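Local coordinates for protein putative Acetyltransferase (Lactobacillus plantarum WCFS1, PDB 3EFA) that probably transfers an acetyl group from acetyl-coenzyme A to an amine, as a member of the GNAT family of N-acetyltransferases, at residues Ile6-Ser11 with Glu47-Tyr52; Ala16-Leu21 with Ile59-Leu64. All coordinates share one frame; numbering follows the deposited sequence.

Contact 1: Ile6-Ser11 with Glu47-Tyr52; sequences IIFSAS and EYAVLY. With FMT (formic acid), chain E.
Ile7 and Val50 face each other as a hydrogen-bonded pair where the first two strands of the GNAT fold run antiparallel, strand 5-9 forming one margin of the chain's mixed sheet. Four backbone bonds join the segments. Ile7 N reaches Val50 O at 2.9 Å, and Val50 N returns to Ile7 O. Ser9 and Tyr48 repeat the exchange with longer bonds. CA-H...O contacts supplement them: Phe8 CA to Tyr48 O and Ala49 CA to Ile7 O between the two pairs, and Ile6 CA to Val50 O just beyond them.

The apolar contacts divide between the two faces. Ile6, Phe8, Ala49 and Leu51 lie on the face covered by helix 88-102, where CG1 of Ile6 meets Leu51 CG at 3.8 Å and the Phe8 ring, stacked on Trp99, brings CE1 to Ala49 CB. On the other face, Ile7 CG1 stands anti to the carbonyl carbon (chi1 -64°), 4.0 Å from Tyr52 CE2, while Tyr52 OH bonds Asn14 of helix 12-29.

At one end a water bridges the segments, accepting from Ala10 N and donating to Glu47 OE2; at the other, a formic acid molecule, probably from the crystallisation liquor, accepts from Ile6 N through O2, each bond 3.1 Å long.

Contact 2: Ala16-Leu21 with Ile59-Leu64; sequences AAAYAL and ITTLRL
Helix-on-sheet packing in a GNAT fold is exemplified where Leu21 and Ala18, on the first helix, settle over Thr61 of a central strand. Helix 16-21 and strand 59-64 run nearly perpendicular, at 104°, and their axes come within 8.4 Å. Such closeness suits the small Ala18, whose CB lies 3.7 Å from Thr61 OG1.

Leu21 supplies the larger part of the helix surface. Its CB points toward the strand, and CD1 comes down on the backbone, 3.7 Å from Thr60 N, while also meeting Thr61 CG2 at 3.9 Å. The methyl CG2 of Thr61 thus packs against both CB and CD1 of Leu21.

The first torsion of Thr61 sorts its two branches: OG1 stands anti to the backbone N (chi1 -176°) and lies beneath Ala18, leaving CG2 to Leu21. The buried hydroxyl is satisfied within the sheet, bonding the carbonyl oxygen of Ala49 on the adjacent strand. An alanine here would probably leave Leu21 CD1 less closely packed and Ala49 O without its hydroxyl mate.

Strand 57-66 is held between strands 48-52 and 71-79. Helix 12-29 covers the face bearing Thr61, whereas Thr60 and Leu62 turn away toward helix 88-102, so that this part of the sheet lies between two helices.

Overall arrangement
From the N terminus, the chain lays down strand 5-9 and passes directly into helix 12-29, so contacts 1 and 2 begin on consecutive elements. Contact 1 closes a loop of 35 intervening residues, largely helical, when strand 48-52 returns beside strand 5-9. Strand 57-66 follows, and contact 2 closes a second loop, of 37 residues, beneath the helix. Because their segments alternate, the two loops cross instead of nesting. Their centres lie about 8 Å apart, and backbone bonds between strands 48-52 and 57-66 join them directly. Contact 1 ties the edge strand to the sheet; contact 2 seats the helix on one face.

Contact 1: Ile6-Ser11 with Glu47-Tyr52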
loop_
_atom_site.group_PDB
_atom_site.type_symbol
_atom_site.label_atom_id
_atom_site.label_comp_id
_atom_site.label_asym_id
_atom_site.label_seq_id
_atom_site.Cartn_x
_atom_site.Cartn_y
_atom_site.Cartn_z
ATOM N N ILE A 6 2.590 -6.300 30.019
ATOM C CA ILE A 6 2.304 -5.526 28.806
ATOM C C ILE A 6 1.134 -4.554 29.015
ATOM O O ILE A 6 0.094 -4.941 29.537
ATOM C CB ILE A 6 1.975 -6.460 27.613
ATOM C CG1 ILE A 6 3.205 -7.293 27.222
ATOM C CG2 ILE A 6 1.448 -5.654 26.420
ATOM C CD1 ILE A 6 2.883 -8.497 26.292
ATOM N N ILE A 7 1.301 -3.304 28.585
ATOM C CA ILE A 7 0.290 -2.263 28.789
ATOM C C ILE A 7 -0.109 -1.532 27.498
ATOM O O ILE A 7 0.747 -1.081 26.740
ATOM C CB ILE A 7 0.763 -1.225 29.866
ATOM C CG1 ILE A 7 0.911 -1.911 31.229
ATOM C CG2 ILE A 7 -0.196 -0.011 29.962
ATOM C CD1 ILE A 7 1.312 -0.976 32.340
ATOM N N PHE A 8 -1.417 -1.430 27.263
ATOM C CA PHE A 8 -1.973 -0.690 26.126
ATOM C C PHE A 8 -2.765 0.511 26.641
ATOM O O PHE A 8 -3.828 0.325 27.222
ATOM C CB PHE A 8 -2.947 -1.569 25.310
ATOM C CG PHE A 8 -2.319 -2.781 24.673
ATOM C CD1 PHE A 8 -1.662 -2.685 23.450
ATOM C CD2 PHE A 8 -2.432 -4.038 25.273
ATOM C CE1 PHE A 8 -1.089 -3.821 22.850
ATOM C CE2 PHE A 8 -1.870 -5.178 24.684
ATOM C CZ PHE A 8 -1.191 -5.071 23.472
ATOM N N SER A 9 -2.286 1.734 26.417
ATOM C CA SER A 9 -3.004 2.915 26.923
ATOM C C SER A 9 -2.368 4.259 26.571
ATOM O O SER A 9 -1.217 4.321 26.131
ATOM C CB SER A 9 -3.187 2.828 28.456
ATOM O OG SER A 9 -2.054 3.330 29.152
ATOM N N ALA A 10 -3.124 5.334 26.811
ATOM C CA ALA A 10 -2.667 6.702 26.547
ATOM C C ALA A 10 -2.251 7.488 27.808
ATOM O O ALA A 10 -2.196 8.714 27.775
ATOM C CB ALA A 10 -3.754 7.471 25.798
ATOM N N SER A 11 -1.963 6.794 28.909
ATOM C CA SER A 11 -1.632 7.483 30.163
ATOM C C SER A 11 -0.284 8.208 30.104
ATOM O O SER A 11 0.624 7.805 29.372
ATOM C CB SER A 11 -1.671 6.522 31.365
ATOM O OG SER A 11 -0.500 5.715 31.454
ATOM N N GLU A 47 -2.754 6.035 21.716
ATOM C CA GLU A 47 -2.441 4.868 22.550
ATOM C C GLU A 47 -1.144 4.171 22.148
ATOM O O GLU A 47 -0.865 4.007 20.963
ATOM C CB GLU A 47 -3.606 3.877 22.534
ATOM C CG GLU A 47 -4.857 4.448 23.202
ATOM C CD GLU A 47 -6.027 3.485 23.238
ATOM O OE1 GLU A 47 -6.464 2.999 22.161
ATOM O OE2 GLU A 47 -6.530 3.236 24.354
ATOM N N TYR A 48 -0.355 3.750 23.136
ATOM C CA TYR A 48 0.904 3.050 22.842
ATOM C C TYR A 48 0.930 1.678 23.511
ATOM O O TYR A 48 0.298 1.479 24.539
ATOM C CB TYR A 48 2.116 3.903 23.272
ATOM C CG TYR A 48 2.084 5.312 22.702
ATOM C CD1 TYR A 48 2.807 5.636 21.552
ATOM C CD2 TYR A 48 1.303 6.315 23.291
ATOM C CE1 TYR A 48 2.769 6.923 21.014
ATOM C CE2 TYR A 48 1.252 7.605 22.751
ATOM C CZ TYR A 48 1.994 7.905 21.608
ATOM O OH TYR A 48 1.965 9.177 21.048
ATOM N N ALA A 49 1.636 0.726 22.902
ATOM C CA ALA A 49 1.843 -0.591 23.504
ATOM C C ALA A 49 3.257 -0.677 24.078
ATOM O O ALA A 49 4.224 -0.464 23.346
ATOM C CB ALA A 49 1.607 -1.723 22.460
ATOM N N VAL A 50 3.377 -0.995 25.374
ATOM C CA VAL A 50 4.686 -1.103 26.029
ATOM C C VAL A 50 4.857 -2.408 26.823
ATOM O O VAL A 50 3.983 -2.769 27.626
ATOM C CB VAL A 50 4.960 0.127 26.971
ATOM C CG1 VAL A 50 6.338 0.029 27.641
ATOM C CG2 VAL A 50 4.833 1.433 26.222
ATOM N N LEU A 51 5.981 -3.105 26.605
ATOM C CA LEU A 51 6.335 -4.310 27.380
ATOM C C LEU A 51 7.365 -4.006 28.486
ATOM O O LEU A 51 8.449 -3.482 28.222
ATOM C CB LEU A 51 6.831 -5.447 26.460
ATOM C CG LEU A 51 7.024 -6.873 27.042
ATOM C CD1 LEU A 51 6.837 -7.992 25.992
ATOM C CD2 LEU A 51 8.371 -7.066 27.807
ATOM N N TYR A 52 7.009 -4.339 29.725
ATOM C CA TYR A 52 7.846 -4.077 30.910
ATOM C C TYR A 52 8.388 -5.384 31.537
ATOM O O TYR A 52 7.629 -6.345 31.758
ATOM C CB TYR A 52 7.019 -3.361 31.985
ATOM C CG TYR A 52 6.434 -2.009 31.606
ATOM C CD1 TYR A 52 7.062 -0.822 31.996
ATOM C CD2 TYR A 52 5.231 -1.911 30.893
ATOM C CE1 TYR A 52 6.526 0.424 31.665
ATOM C CE2 TYR A 52 4.682 -0.665 30.559
ATOM C CZ TYR A 52 5.336 0.501 30.954
ATOM O OH TYR A 52 4.806 1.744 30.636
HETATM C C FMT E . 1.259 -9.196 30.282
HETATM O O1 FMT E . 1.103 -10.355 29.874
HETATM O O2 FMT E . 0.346 -8.411 30.559
HETATM O O HOH W 1 -6.054 4.459 27.205
#

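Contact 2: Ala16-Leu21 with Ile59-Leu64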
loop_
_atom_site.group_PDB
_atom_site.type_symbol
_atom_site.label_atom_id
_atom_site.label_comp_id
_atom_site.label_asym_id
_atom_site.label_seq_id
_atom_site.Cartn_x
_atom_site.Cartn_y
_atom_site.Cartn_z
ATOM N N ALA A 16 5.075 8.179 28.459
ATOM C CA ALA A 16 6.441 8.555 28.784
ATOM C C ALA A 16 7.418 7.429 28.454
ATOM O O ALA A 16 8.464 7.665 27.854
ATOM C CB ALA A 16 6.560 8.967 30.284
ATOM N N ALA A 17 7.075 6.215 28.868
ATOM C CA ALA A 17 7.871 5.043 28.559
ATOM C C ALA A 17 8.136 4.907 27.041
ATOM O O ALA A 17 9.274 4.661 26.606
ATOM C CB ALA A 17 7.180 3.772 29.107
ATOM N N ALA A 18 7.078 5.076 26.248
ATOM C CA ALA A 18 7.166 4.956 24.793
ATOM C C ALA A 18 8.053 6.057 24.188
ATOM O O ALA A 18 8.863 5.772 23.309
ATOM C CB ALA A 18 5.796 4.980 24.177
ATOM N N TYR A 19 7.910 7.301 24.662
ATOM C CA TYR A 19 8.744 8.398 24.152
ATOM C C TYR A 19 10.234 8.190 24.509
ATOM O O TYR A 19 11.127 8.491 23.712
ATOM C CB TYR A 19 8.277 9.766 24.694
ATOM C CG TYR A 19 6.945 10.280 24.181
ATOM C CD1 TYR A 19 6.084 9.465 23.467
ATOM C CD2 TYR A 19 6.531 11.576 24.453
ATOM C CE1 TYR A 19 4.859 9.934 23.013
ATOM C CE2 TYR A 19 5.301 12.055 24.002
ATOM C CZ TYR A 19 4.471 11.226 23.282
ATOM O OH TYR A 19 3.244 11.681 22.828
ATOM N N ALA A 20 10.493 7.685 25.711
ATOM C CA ALA A 20 11.861 7.492 26.178
ATOM C C ALA A 20 12.584 6.454 25.331
ATOM O O ALA A 20 13.741 6.660 24.955
ATOM C CB ALA A 20 11.905 7.110 27.707
ATOM N N LEU A 21 11.904 5.347 25.031
ATOM C CA LEU A 21 12.469 4.330 24.125
ATOM C C LEU A 21 12.765 4.909 22.732
ATOM O O LEU A 21 13.871 4.740 22.210
ATOM C CB LEU A 21 11.573 3.086 24.042
ATOM C CG LEU A 21 11.497 2.232 25.331
ATOM C CD1 LEU A 21 10.528 1.049 25.220
ATOM C CD2 LEU A 21 12.874 1.734 25.756
ATOM N N ILE A 59 11.024 -2.142 27.939
ATOM C CA ILE A 59 12.080 -2.618 27.027
ATOM C C ILE A 59 11.739 -2.647 25.524
ATOM O O ILE A 59 12.642 -2.636 24.674
ATOM C CB ILE A 59 12.654 -4.005 27.442
ATOM C CG1 ILE A 59 11.596 -5.100 27.315
ATOM C CG2 ILE A 59 13.243 -3.964 28.849
ATOM C CD1 ILE A 59 12.188 -6.515 27.299
ATOM N N THR A 60 10.457 -2.695 25.185
ATOM C CA THR A 60 10.071 -2.653 23.782
ATOM C C THR A 60 8.701 -1.969 23.641
ATOM O O THR A 60 7.908 -1.971 24.595
ATOM C CB THR A 60 10.140 -4.082 23.128
ATOM O OG1 THR A 60 10.028 -3.982 21.702
ATOM C CG2 THR A 60 9.051 -5.013 23.685
ATOM N N THR A 61 8.448 -1.353 22.480
ATOM C CA THR A 61 7.239 -0.543 22.278
ATOM C C THR A 61 6.774 -0.480 20.821
ATOM O O THR A 61 7.558 -0.668 19.894
ATOM C CB THR A 61 7.430 0.931 22.792
ATOM O OG1 THR A 61 6.200 1.657 22.665
ATOM C CG2 THR A 61 8.496 1.657 21.981
ATOM N N LEU A 62 5.489 -0.209 20.634
ATOM C CA LEU A 62 4.945 0.157 19.322
ATOM C C LEU A 62 3.774 1.156 19.461
ATOM O O LEU A 62 3.165 1.267 20.531
ATOM C CB LEU A 62 4.542 -1.091 18.513
ATOM C CG LEU A 62 3.396 -2.006 18.974
ATOM C CD1 LEU A 62 2.018 -1.420 18.650
ATOM C CD2 LEU A 62 3.542 -3.391 18.343
ATOM N N ARG A 63 3.475 1.885 18.388
ATOM C CA ARG A 63 2.404 2.879 18.405
ATOM C C ARG A 63 1.154 2.361 17.678
ATOM O O ARG A 63 1.234 1.849 16.547
ATOM C CB ARG A 63 2.882 4.213 17.787
ATOM C CG ARG A 63 1.836 5.370 17.842
ATOM C CD ARG A 63 2.415 6.744 17.437
ATOM N NE ARG A 63 2.551 6.904 15.981
ATOM C CZ ARG A 63 2.926 8.027 15.364
ATOM N NH1 ARG A 63 3.213 9.129 16.069
ATOM N NH2 ARG A 63 3.010 8.053 14.030
ATOM N N LEU A 64 -0.004 2.493 18.317
ATOM C CA LEU A 64 -1.247 2.052 17.678
ATOM C C LEU A 64 -1.825 3.141 16.754
ATOM O O LEU A 64 -2.119 4.251 17.205
ATOM C CB LEU A 64 -2.254 1.569 18.738
ATOM C CG LEU A 64 -1.656 0.360 19.491
ATOM C CD1 LEU A 64 -1.876 0.392 20.987
ATOM C CD2 LEU A 64 -2.105 -0.990 18.890
#